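Local structure of PLP-Dependent L-Arginine Hydroxylase MppP (Streptomyces wadayamensis, 6C9B) at residues E61-Q66 with L261-S266; A50-R55 with S255-A260; S91-I96 with V214-T219; T70-H75 with S190-D195. The protein is a pyridoxal phosphate-dependent oxidase that acts on L-arginine, yielding a 4-hydroxylated 2-keto acid and 2-ketoarginine. All blocks are in the same frame, centred on the assembly; numbering follows the deposited sequence. Where two conformers were deposited one is given.

Contact 1: E61-Q66 with L261-S266; sequences ESEAHQ and LIREFS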
# COMPACT_ATOMS: atom_id res chain seq x y z
N GLU B 61 -14.17 -6.29 -9.52
CA GLU B 61 -12.78 -6.70 -9.71
C GLU B 61 -12.62 -7.56 -10.96
O GLU B 61 -11.70 -7.35 -11.75
CB GLU B 61 -12.29 -7.47 -8.50
CG GLU B 61 -10.79 -7.79 -8.58
CD GLU B 61 -10.29 -8.63 -7.42
OE1 GLU B 61 -9.07 -8.56 -7.14
OE2 GLU B 61 -11.08 -9.37 -6.80
N SER B 62 -13.52 -8.51 -11.17
CA SER B 62 -13.42 -9.37 -12.35
C SER B 62 -13.53 -8.55 -13.63
O SER B 62 -12.84 -8.83 -14.62
CB SER B 62 -14.50 -10.45 -12.31
OG SER B 62 -14.13 -11.50 -11.44
N GLU B 63 -14.40 -7.54 -13.64
CA GLU B 63 -14.55 -6.70 -14.83
C GLU B 63 -13.33 -5.82 -15.05
O GLU B 63 -12.93 -5.57 -16.19
CB GLU B 63 -15.81 -5.84 -14.71
CG GLU B 63 -17.08 -6.66 -14.57
CD GLU B 63 -18.30 -5.86 -14.15
OE1 GLU B 63 -19.40 -6.44 -14.20
OE2 GLU B 63 -18.17 -4.67 -13.75
N ALA B 64 -12.74 -5.31 -13.96
CA ALA B 64 -11.54 -4.50 -14.06
C ALA B 64 -10.38 -5.32 -14.63
O ALA B 64 -9.69 -4.88 -15.56
CB ALA B 64 -11.16 -3.93 -12.70
N HIS B 65 -10.19 -6.53 -14.12
CA HIS B 65 -9.14 -7.39 -14.64
C HIS B 65 -9.39 -7.73 -16.11
O HIS B 65 -8.49 -7.60 -16.96
CB HIS B 65 -9.02 -8.67 -13.82
CG HIS B 65 -8.57 -8.47 -12.40
ND1 HIS B 65 -8.58 -9.49 -11.47
CD2 HIS B 65 -8.08 -7.38 -11.76
CE1 HIS B 65 -8.14 -9.02 -10.31
NE2 HIS B 65 -7.84 -7.75 -10.46
N GLN B 66 -10.60 -8.17 -16.45
CA GLN B 66 -10.87 -8.51 -17.84
C GLN B 66 -10.57 -7.32 -18.75
O GLN B 66 -9.91 -7.46 -19.79
CB GLN B 66 -12.32 -8.96 -18.04
CG GLN B 66 -12.65 -9.19 -19.52
CD GLN B 66 -13.68 -10.27 -19.74
OE1 GLN B 66 -13.39 -11.32 -20.31
NE2 GLN B 66 -14.91 -10.02 -19.30
N LEU B 261 -12.67 2.41 -11.43
CA LEU B 261 -11.92 3.37 -12.23
C LEU B 261 -11.02 2.66 -13.23
O LEU B 261 -10.92 3.08 -14.39
CB LEU B 261 -11.11 4.30 -11.33
CG LEU B 261 -11.86 5.44 -10.67
CD1 LEU B 261 -10.97 6.12 -9.65
CD2 LEU B 261 -12.27 6.45 -11.75
N ILE B 262 -10.34 1.59 -12.81
CA ILE B 262 -9.47 0.86 -13.72
C ILE B 262 -10.28 0.29 -14.87
O ILE B 262 -9.86 0.30 -16.03
CB ILE B 262 -8.74 -0.25 -12.95
CG1 ILE B 262 -7.72 0.36 -12.00
CG2 ILE B 262 -8.08 -1.24 -13.93
CD1 ILE B 262 -7.15 -0.62 -11.00
N ARG B 263 -11.46 -0.24 -14.55
CA ARG B 263 -12.34 -0.76 -15.59
C ARG B 263 -12.68 0.32 -16.60
O ARG B 263 -12.61 0.10 -17.81
CB ARG B 263 -13.61 -1.32 -14.94
CG ARG B 263 -14.61 -1.95 -15.90
CD ARG B 263 -15.91 -2.21 -15.17
NE ARG B 263 -16.57 -0.94 -14.83
CZ ARG B 263 -17.47 -0.81 -13.86
NH1 ARG B 263 -17.86 -1.85 -13.14
NH2 ARG B 263 -17.99 0.38 -13.61
N GLU B 264 -13.07 1.51 -16.12
CA GLU B 264 -13.51 2.57 -17.03
C GLU B 264 -12.35 3.13 -17.84
O GLU B 264 -12.50 3.38 -19.05
CB GLU B 264 -14.21 3.68 -16.24
CG GLU B 264 -15.47 3.22 -15.55
CD GLU B 264 -16.47 2.61 -16.52
OE1 GLU B 264 -16.73 3.22 -17.58
OE2 GLU B 264 -16.96 1.50 -16.24
N PHE B 265 -11.20 3.35 -17.21
CA PHE B 265 -10.05 3.86 -17.95
C PHE B 265 -9.57 2.85 -18.98
O PHE B 265 -9.15 3.22 -20.08
CB PHE B 265 -8.91 4.24 -16.98
CG PHE B 265 -8.97 5.68 -16.51
CD1 PHE B 265 -9.91 6.09 -15.58
CD2 PHE B 265 -8.10 6.62 -17.03
CE1 PHE B 265 -9.98 7.43 -15.18
CE2 PHE B 265 -8.16 7.96 -16.64
CZ PHE B 265 -9.09 8.35 -15.71
N SER B 266 -9.66 1.55 -18.64
CA SER B 266 -9.29 0.50 -19.58
C SER B 266 -10.23 0.48 -20.77
O SER B 266 -9.79 0.29 -21.90
CB SER B 266 -9.30 -0.86 -18.89
OG SER B 266 -8.26 -0.97 -17.96

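Contact 2: A50-R55 with S255-A260; sequences AESEQR and SPLILA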
# COMPACT_ATOMS: atom_id res chain seq x y z
N ALA B 50 -21.65 4.99 -6.03
CA ALA B 50 -22.89 4.28 -5.76
C ALA B 50 -22.84 2.84 -6.27
O ALA B 50 -23.31 1.92 -5.60
CB ALA B 50 -24.06 5.04 -6.38
N GLU B 51 -22.28 2.63 -7.47
CA GLU B 51 -22.11 1.27 -7.99
C GLU B 51 -21.26 0.43 -7.03
O GLU B 51 -21.60 -0.72 -6.72
CB GLU B 51 -21.46 1.30 -9.38
CG GLU B 51 -21.28 -0.11 -9.97
CD GLU B 51 -20.45 -0.15 -11.24
OE1 GLU B 51 -20.09 0.91 -11.78
OE2 GLU B 51 -20.13 -1.28 -11.68
N SER B 52 -20.15 1.00 -6.57
CA SER B 52 -19.25 0.31 -5.65
C SER B 52 -19.90 -0.01 -4.30
O SER B 52 -19.52 -0.99 -3.65
CB SER B 52 -18.01 1.17 -5.43
OG SER B 52 -17.31 1.32 -6.64
N GLU B 53 -20.84 0.82 -3.85
CA GLU B 53 -21.60 0.50 -2.64
C GLU B 53 -22.59 -0.63 -2.86
O GLU B 53 -22.96 -1.33 -1.91
CB GLU B 53 -22.38 1.73 -2.17
CG GLU B 53 -21.54 2.80 -1.47
CD GLU B 53 -22.35 4.06 -1.20
OE1 GLU B 53 -23.23 4.39 -2.01
OE2 GLU B 53 -22.11 4.72 -0.17
N GLN B 54 -23.06 -0.81 -4.08
CA GLN B 54 -24.21 -1.67 -4.33
C GLN B 54 -23.86 -3.03 -4.91
O GLN B 54 -24.67 -3.95 -4.79
CB GLN B 54 -25.17 -0.96 -5.28
CG GLN B 54 -25.81 0.31 -4.69
CD GLN B 54 -26.48 1.19 -5.74
OE1 GLN B 54 -26.54 0.84 -6.92
NE2 GLN B 54 -26.98 2.34 -5.30
N ARG B 55 -22.71 -3.18 -5.54
CA ARG B 55 -22.38 -4.44 -6.17
C ARG B 55 -21.32 -5.18 -5.38
O ARG B 55 -20.53 -4.57 -4.65
CB ARG B 55 -21.86 -4.22 -7.60
CG ARG B 55 -22.86 -3.61 -8.55
CD ARG B 55 -22.27 -3.48 -9.93
NE ARG B 55 -22.09 -4.78 -10.55
CZ ARG B 55 -21.21 -5.03 -11.52
NH1 ARG B 55 -20.43 -4.07 -11.98
NH2 ARG B 55 -21.13 -6.25 -12.03
N SER B 255 -9.89 -0.95 -3.01
CA SER B 255 -11.17 -0.28 -3.02
C SER B 255 -11.96 -0.65 -4.27
O SER B 255 -11.41 -0.59 -5.39
CB SER B 255 -10.98 1.23 -2.98
OG SER B 255 -12.20 1.91 -3.28
N PRO B 256 -13.26 -0.96 -4.15
CA PRO B 256 -14.06 -1.16 -5.37
C PRO B 256 -14.09 0.06 -6.27
O PRO B 256 -14.22 -0.09 -7.49
CB PRO B 256 -15.46 -1.48 -4.82
CG PRO B 256 -15.49 -0.95 -3.45
CD PRO B 256 -14.06 -1.11 -2.94
N LEU B 257 -13.97 1.27 -5.70
CA LEU B 257 -13.99 2.46 -6.55
C LEU B 257 -12.76 2.51 -7.45
O LEU B 257 -12.85 2.92 -8.61
CB LEU B 257 -14.06 3.72 -5.69
CG LEU B 257 -14.24 5.01 -6.52
CD1 LEU B 257 -15.64 5.08 -7.08
CD2 LEU B 257 -13.96 6.25 -5.70
N ILE B 258 -11.60 2.11 -6.92
CA ILE B 258 -10.40 2.08 -7.74
C ILE B 258 -10.51 1.02 -8.83
O ILE B 258 -10.14 1.25 -9.98
CB ILE B 258 -9.16 1.87 -6.85
CG1 ILE B 258 -8.95 3.10 -5.99
CG2 ILE B 258 -7.91 1.55 -7.69
CD1 ILE B 258 -7.84 2.94 -4.97
N LEU B 259 -11.08 -0.14 -8.50
CA LEU B 259 -11.27 -1.17 -9.51
C LEU B 259 -12.25 -0.70 -10.58
O LEU B 259 -12.06 -0.94 -11.78
CB LEU B 259 -11.76 -2.44 -8.84
CG LEU B 259 -10.76 -3.12 -7.91
CD1 LEU B 259 -11.44 -4.13 -7.04
CD2 LEU B 259 -9.64 -3.74 -8.73
N ALA B 260 -13.31 -0.01 -10.16
CA ALA B 260 -14.24 0.56 -11.13
C ALA B 260 -13.53 1.58 -12.02
O ALA B 260 -13.73 1.61 -13.23
CB ALA B 260 -15.42 1.22 -10.41

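Contact 3: S91-I96 with V214-T219; sequences SVSMEI and VVIEDT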
# COMPACT_ATOMS: atom_id res chain seq x y z
N SER B 91 4.53 -1.94 -6.05
CA SER B 91 5.54 -2.13 -5.01
C SER B 91 5.02 -2.94 -3.82
O SER B 91 5.80 -3.68 -3.21
CB SER B 91 6.07 -0.80 -4.50
OG SER B 91 6.73 -0.10 -5.54
N VAL B 92 3.75 -2.79 -3.45
CA VAL B 92 3.18 -3.68 -2.43
C VAL B 92 3.17 -5.13 -2.93
O VAL B 92 3.52 -6.06 -2.19
CB VAL B 92 1.78 -3.19 -2.02
CG1 VAL B 92 1.04 -4.24 -1.18
CG2 VAL B 92 1.87 -1.89 -1.24
N SER B 93 2.81 -5.34 -4.20
CA SER B 93 2.94 -6.68 -4.78
C SER B 93 4.37 -7.17 -4.66
O SER B 93 4.62 -8.35 -4.34
CB SER B 93 2.54 -6.67 -6.26
OG SER B 93 1.23 -6.17 -6.48
N MET B 94 5.33 -6.30 -4.96
CA MET B 94 6.74 -6.68 -4.93
C MET B 94 7.20 -7.00 -3.50
O MET B 94 8.00 -7.91 -3.30
CB MET B 94 7.58 -5.56 -5.55
CG MET B 94 9.05 -5.85 -5.62
SD MET B 94 9.33 -7.10 -6.89
CE MET B 94 10.59 -8.06 -6.06
N GLU B 95 6.71 -6.26 -2.50
CA GLU B 95 7.03 -6.59 -1.12
C GLU B 95 6.51 -7.97 -0.77
O GLU B 95 7.20 -8.77 -0.12
CB GLU B 95 6.45 -5.54 -0.17
CG GLU B 95 6.58 -5.86 1.30
CD GLU B 95 7.99 -5.75 1.89
OE1 GLU B 95 8.95 -5.47 1.16
OE2 GLU B 95 8.13 -5.97 3.12
N ILE B 96 5.29 -8.27 -1.19
CA ILE B 96 4.70 -9.59 -0.95
C ILE B 96 5.55 -10.66 -1.61
O ILE B 96 5.87 -11.69 -1.00
CB ILE B 96 3.25 -9.61 -1.44
CG1 ILE B 96 2.38 -8.71 -0.57
CG2 ILE B 96 2.70 -11.02 -1.45
CD1 ILE B 96 1.04 -8.36 -1.20
N VAL B 214 5.50 -15.73 -11.78
CA VAL B 214 4.74 -14.65 -11.17
C VAL B 214 4.86 -13.47 -12.10
O VAL B 214 5.94 -13.20 -12.63
CB VAL B 214 5.30 -14.27 -9.78
CG1 VAL B 214 4.62 -13.00 -9.25
CG2 VAL B 214 5.10 -15.38 -8.81
N VAL B 215 3.76 -12.75 -12.31
CA VAL B 215 3.78 -11.51 -13.06
C VAL B 215 3.14 -10.44 -12.20
O VAL B 215 2.09 -10.68 -11.62
CB VAL B 215 3.02 -11.60 -14.40
CG1 VAL B 215 3.12 -10.26 -15.16
CG2 VAL B 215 3.56 -12.74 -15.25
N ILE B 216 3.79 -9.29 -12.11
CA ILE B 216 3.20 -8.15 -11.42
C ILE B 216 2.83 -7.13 -12.47
O ILE B 216 3.69 -6.45 -13.03
CB ILE B 216 4.14 -7.54 -10.38
CG1 ILE B 216 4.50 -8.58 -9.32
CG2 ILE B 216 3.45 -6.37 -9.70
CD1 ILE B 216 5.55 -8.10 -8.29
N GLU B 217 1.54 -7.03 -12.75
CA GLU B 217 1.05 -5.97 -13.60
C GLU B 217 0.84 -4.72 -12.75
O GLU B 217 0.74 -4.78 -11.52
CB GLU B 217 -0.26 -6.37 -14.27
CG GLU B 217 -0.26 -7.70 -15.00
CD GLU B 217 0.24 -7.65 -16.44
OE1 GLU B 217 0.34 -8.74 -17.05
OE2 GLU B 217 0.54 -6.56 -16.96
N ASP B 218 0.77 -3.58 -13.41
CA ASP B 218 0.57 -2.32 -12.70
C ASP B 218 -0.29 -1.45 -13.58
O ASP B 218 0.02 -1.29 -14.76
CB ASP B 218 1.93 -1.64 -12.42
CG ASP B 218 1.82 -0.23 -11.81
OD1 ASP B 218 0.81 0.07 -11.15
OD2 ASP B 218 2.77 0.58 -11.97
N THR B 219 -1.35 -0.87 -13.02
CA THR B 219 -2.14 0.06 -13.81
C THR B 219 -1.67 1.50 -13.65
O THR B 219 -2.12 2.38 -14.40
CB THR B 219 -3.63 0.01 -13.42
OG1 THR B 219 -3.79 0.59 -12.12
CG2 THR B 219 -4.15 -1.38 -13.42

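Contact 4: T70-H75 with S190-D195; sequences TLLGQH and SFRGFD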
# COMPACT_ATOMS: atom_id res chain seq x y z
N THR B 70 -7.26 -7.71 -21.29
CA THR B 70 -7.61 -7.83 -22.70
C THR B 70 -7.14 -6.62 -23.49
O THR B 70 -6.69 -6.76 -24.63
CB THR B 70 -9.13 -8.03 -22.86
OG1 THR B 70 -9.82 -6.87 -22.39
CG2 THR B 70 -9.59 -9.23 -22.09
N LEU B 71 -7.24 -5.43 -22.90
CA LEU B 71 -6.73 -4.22 -23.55
C LEU B 71 -5.31 -4.42 -24.04
O LEU B 71 -4.95 -3.94 -25.13
CB LEU B 71 -6.76 -3.05 -22.58
CG LEU B 71 -6.04 -1.76 -23.00
CD1 LEU B 71 -6.85 -1.06 -24.07
CD2 LEU B 71 -5.83 -0.81 -21.84
N LEU B 72 -4.49 -5.10 -23.24
CA LEU B 72 -3.07 -5.19 -23.52
C LEU B 72 -2.66 -6.57 -24.05
O LEU B 72 -1.47 -6.91 -24.03
CB LEU B 72 -2.27 -4.82 -22.27
CG LEU B 72 -2.53 -3.39 -21.74
CD1 LEU B 72 -1.64 -3.11 -20.52
CD2 LEU B 72 -2.29 -2.32 -22.81
N GLY B 73 -3.61 -7.35 -24.57
CA GLY B 73 -3.31 -8.54 -25.33
C GLY B 73 -3.11 -9.77 -24.48
O GLY B 73 -2.70 -10.81 -25.01
N GLN B 74 -3.38 -9.68 -23.19
CA GLN B 74 -3.04 -10.75 -22.26
C GLN B 74 -4.25 -11.66 -22.04
O GLN B 74 -4.73 -11.85 -20.92
CB GLN B 74 -2.55 -10.16 -20.94
CG GLN B 74 -1.39 -9.21 -21.09
CD GLN B 74 -0.28 -9.78 -21.94
OE1 GLN B 74 0.37 -10.76 -21.57
NE2 GLN B 74 -0.08 -9.21 -23.10
N HIS B 75 -4.70 -12.25 -23.15
CA HIS B 75 -5.97 -12.99 -23.16
C HIS B 75 -5.93 -14.25 -22.31
O HIS B 75 -6.96 -14.67 -21.79
CB HIS B 75 -6.35 -13.34 -24.60
CG HIS B 75 -6.36 -12.15 -25.51
ND1 HIS B 75 -7.28 -11.13 -25.38
CD2 HIS B 75 -5.55 -11.81 -26.53
CE1 HIS B 75 -7.03 -10.21 -26.29
NE2 HIS B 75 -5.99 -10.60 -27.01
N SER B 190 4.93 -3.18 -15.48
CA SER B 190 4.33 -1.86 -15.29
C SER B 190 4.21 -1.06 -16.58
O SER B 190 3.22 -0.34 -16.77
CB SER B 190 5.17 -1.08 -14.28
OG SER B 190 4.66 0.23 -14.11
N PHE B 191 5.23 -1.12 -17.43
CA PHE B 191 5.26 -0.30 -18.63
C PHE B 191 4.59 -0.99 -19.82
O PHE B 191 4.67 -0.48 -20.94
CB PHE B 191 6.71 0.05 -19.00
CG PHE B 191 7.33 1.20 -18.21
CD1 PHE B 191 6.63 1.89 -17.24
CD2 PHE B 191 8.63 1.61 -18.51
CE1 PHE B 191 7.24 2.96 -16.56
CE2 PHE B 191 9.22 2.65 -17.85
CZ PHE B 191 8.52 3.34 -16.87
N ARG B 192 3.93 -2.13 -19.60
CA ARG B 192 3.35 -2.90 -20.70
C ARG B 192 2.53 -2.03 -21.64
O ARG B 192 2.65 -2.13 -22.86
CB ARG B 192 2.47 -4.03 -20.14
CG ARG B 192 1.96 -4.95 -21.25
CD ARG B 192 0.87 -5.88 -20.75
NE ARG B 192 1.31 -6.90 -19.80
CZ ARG B 192 2.00 -7.99 -20.10
NH1 ARG B 192 2.25 -8.88 -19.15
NH2 ARG B 192 2.47 -8.20 -21.33
N GLY B 193 1.65 -1.19 -21.09
CA GLY B 193 0.71 -0.47 -21.94
C GLY B 193 1.34 0.50 -22.92
O GLY B 193 0.71 0.84 -23.93
N PHE B 194 2.58 0.91 -22.68
CA PHE B 194 3.22 1.88 -23.56
C PHE B 194 3.76 1.31 -24.87
O PHE B 194 3.92 2.07 -25.84
CB PHE B 194 4.37 2.59 -22.85
CG PHE B 194 3.92 3.49 -21.77
CD1 PHE B 194 3.22 4.66 -22.06
CD2 PHE B 194 4.15 3.17 -20.46
CE1 PHE B 194 2.77 5.47 -21.04
CE2 PHE B 194 3.70 3.99 -19.44
CZ PHE B 194 3.03 5.12 -19.73
N ASP B 195 4.05 0.01 -24.95
CA ASP B 195 4.78 -0.53 -26.09
C ASP B 195 4.06 -1.77 -26.61
O ASP B 195 3.99 -2.79 -25.92
CB ASP B 195 6.22 -0.85 -25.70
CG ASP B 195 7.12 -1.06 -26.89
OD1 ASP B 195 6.61 -1.52 -27.95
OD2 ASP B 195 8.32 -0.75 -26.77

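Contact 1: E61-Q66 with L261-S266
Glu63 and Arg263 lie side by side and point the same way, bringing carboxylate and guanidinium together. The extended glutamate lays its CB against Arg263 CD at 3.7 Å. Its OE2 accepts a clearly bent bond from Arg263 NH1 at 2.9 Å, nearly in line with the CD-OE2 bond, although the two flat groups are turned 50° against each other. CG of the arginine stands anti to the backbone N (chi1 -178°) and the chain bends at chi3; NE and NH2 thereby reach Glu264 side-on, sharing its OE2, which lies 2.8 Å from Arg263 NE. Glu51 also binds Arg263 NH1, and Arg55 takes Glu63 OE1, a network that probably keeps these acids charged.

Helix 256-291 corresponds to the long helix that, in class I aminotransferases, links the large and small domains. Here it runs beside helix 57-71, the segment axes 8.0 Å apart and inclined at 32°. Ala64 suits this close spacing: its small side chain lets Ala64 CA come within 4.1 Å of Arg263 CA. Ala64 CB touches the CG2 branch of Ile262 at 4.3 Å, an apolar touch away from the charged groups. Ser266 OG, 2.8 Å from Ile262 O, bonds back into its own helix.

Contact 2: A50-R55 with S255-A260
Ser52, on helix 45-54, packs against the first turn of the long helix 256-291, a turn begun by Ser255 as N-cap. Ser255 OG accepts from Leu257 N at 3.1 Å, satisfying an amide that has no helical carbonyl before it. Pro256 fits the first helical position because no N-H is needed there, and its ring offers a compact apolar surface: Ser52 CB lies 3.7 Å from Pro256 CB. With OG anti to its carbonyl carbon (chi1 -64°), Ser52 directs the hydroxyl back to Leu48 O in its own helix. Ser52 OG stands 3.5 Å from Leu257 N, but the angle is too poor for a hydrogen bond, so the meeting is one of packing. Around the hydroxyl, Leu257 CD1 lies 4.1 Å from Ser52 OG, and Ala260 CB lies 4.2 Å from Ser52 OG. Small groups, a serine, a proline ring and an alanine, meet where the segment axes pass 9.1 Å apart at 122°. Glu51 OE2 meets Arg55 NH1 in the guanidinium plane at 2.8 Å, tying the last turn of the helix to the first residue beyond it. Helix 57-71 adjoins Pro256 through Val57, while the second subunit brings Leu226 onto Ser52, its carbonyl bonded to Ser255 OG, and Leu228 onto Leu257.

Contact 3: S91-I96 with V214-T219
Ile216 holds CG1 anti to its carbonyl carbon (chi1 -60°) and stretches on to CD1 (chi2 175°), which sends one branch to Ser93 and the tip to Met94. CG2 presses on the serine, with Ile216 CG2 3.6 Å from Ser93 CB. CD1 reaches past it to the helix backbone, and Ile216 CD1 lies 3.8 Å from Met94 N. Met94 leaves its helix with CG anti to the backbone N and then bends at chi2 (72°), so that its chain crosses the isoleucine at about a right angle; Met94 SD touches Ile216 CD1 at 4.2 Å.

Helix 90-101 here packs on strand 212-218 of the seven-stranded sheet of the large domain, the central sheet of the fold-type I PLP enzymes. A branched isoleucine suits the strand because its two branches cover both Ser93 and the backbone at Met94, and a small serine lets the strand come near. The Ser93 hydroxyl is satisfied within the helical turn, at Ser89 O, leaving its CB for apolar packing. Met94 extends the apolar layer to Ile118, Leu121 and Leu122 of helix 116-124. Ser91, whose CB points away from the strand, uses OG to bind the phosphate of the modified residue at position 221, Asn117, and the bound keto acid.

Contact 4: T70-H75 with S190-D195
Gln74 and Arg192 meet by stacking. The chains come from opposite directions, and the Gln74 amide settles over one face of the guanidinium toward its rim, the planes only 17° apart, with Gln74 CD 3.2 Å from Arg192 NH2. Stacked this way, the groups do not point at each other for a hydrogen bond, and their polar edges are used by other partners. A bend at chi2 (-49°) folds the glutamine back so that its NE2 donates to Leu72 O at 2.8 Å, nearly straight at 172° and in the amide plane. NE2 also serves Tyr200 O, and OE1 accepts from His202 N. The arginine bonds through NH1 to Glu217 and through NH2 to Ala198 O, which helps to fix the guanidinium plane against the amide.

Apolar contact lies beside the stack. Leu72 presses CB against the aliphatic stem of the arginine, with Leu72 CB 3.6 Å from Arg192 CD. Its CD2 lies 3.6 Å from Gly193 CA, where glycine, with no side chain, leaves its CA bare to the leucine.

In the backbone, helix 57-71 ends in a Schellman motif. Gly73, with positive phi, is the C' residue, and Gly73 N bonds to Thr70 O at 3.1 Å. Glycine suits that conformation and lets the chain turn so that Gln74 faces the 3-10 turn of 192-194.

That turn follows strand 184-188, and helix 256-291 borders both partners, through Leu274 on Leu72 and through His278, bonded to Gly193 O. Helix 202-209 adjoins the stack, with Tyr203 against Gln74 and His202 against Arg192.

Overall arrangement
Contacts 1 and 2 share helix 256-291, and their centres are about 11 Å apart; Glu51 to Arg263 and Arg55 to Glu63 bridge them. Contact 4 lies at the C-terminal end of the helix that carries 61-66, about 13 Å from contact 1, centre to centre. Contact 3, on the central sheet, is about 15 Å from contact 4 between centres and linked to it by Glu217 with Arg192. The first partners come in the order 50-55, 61-66, 70-75, 91-96, the second as 190-195, 214-219, 255-260, 261-266; contacts 1 and 2 therefore enclose contacts 3 and 4. Together they bind the N-terminal helices to the long helix 256-291 and to the sheet carrying the cofactor site, and contacts 2 and 3 also touch the second subunit.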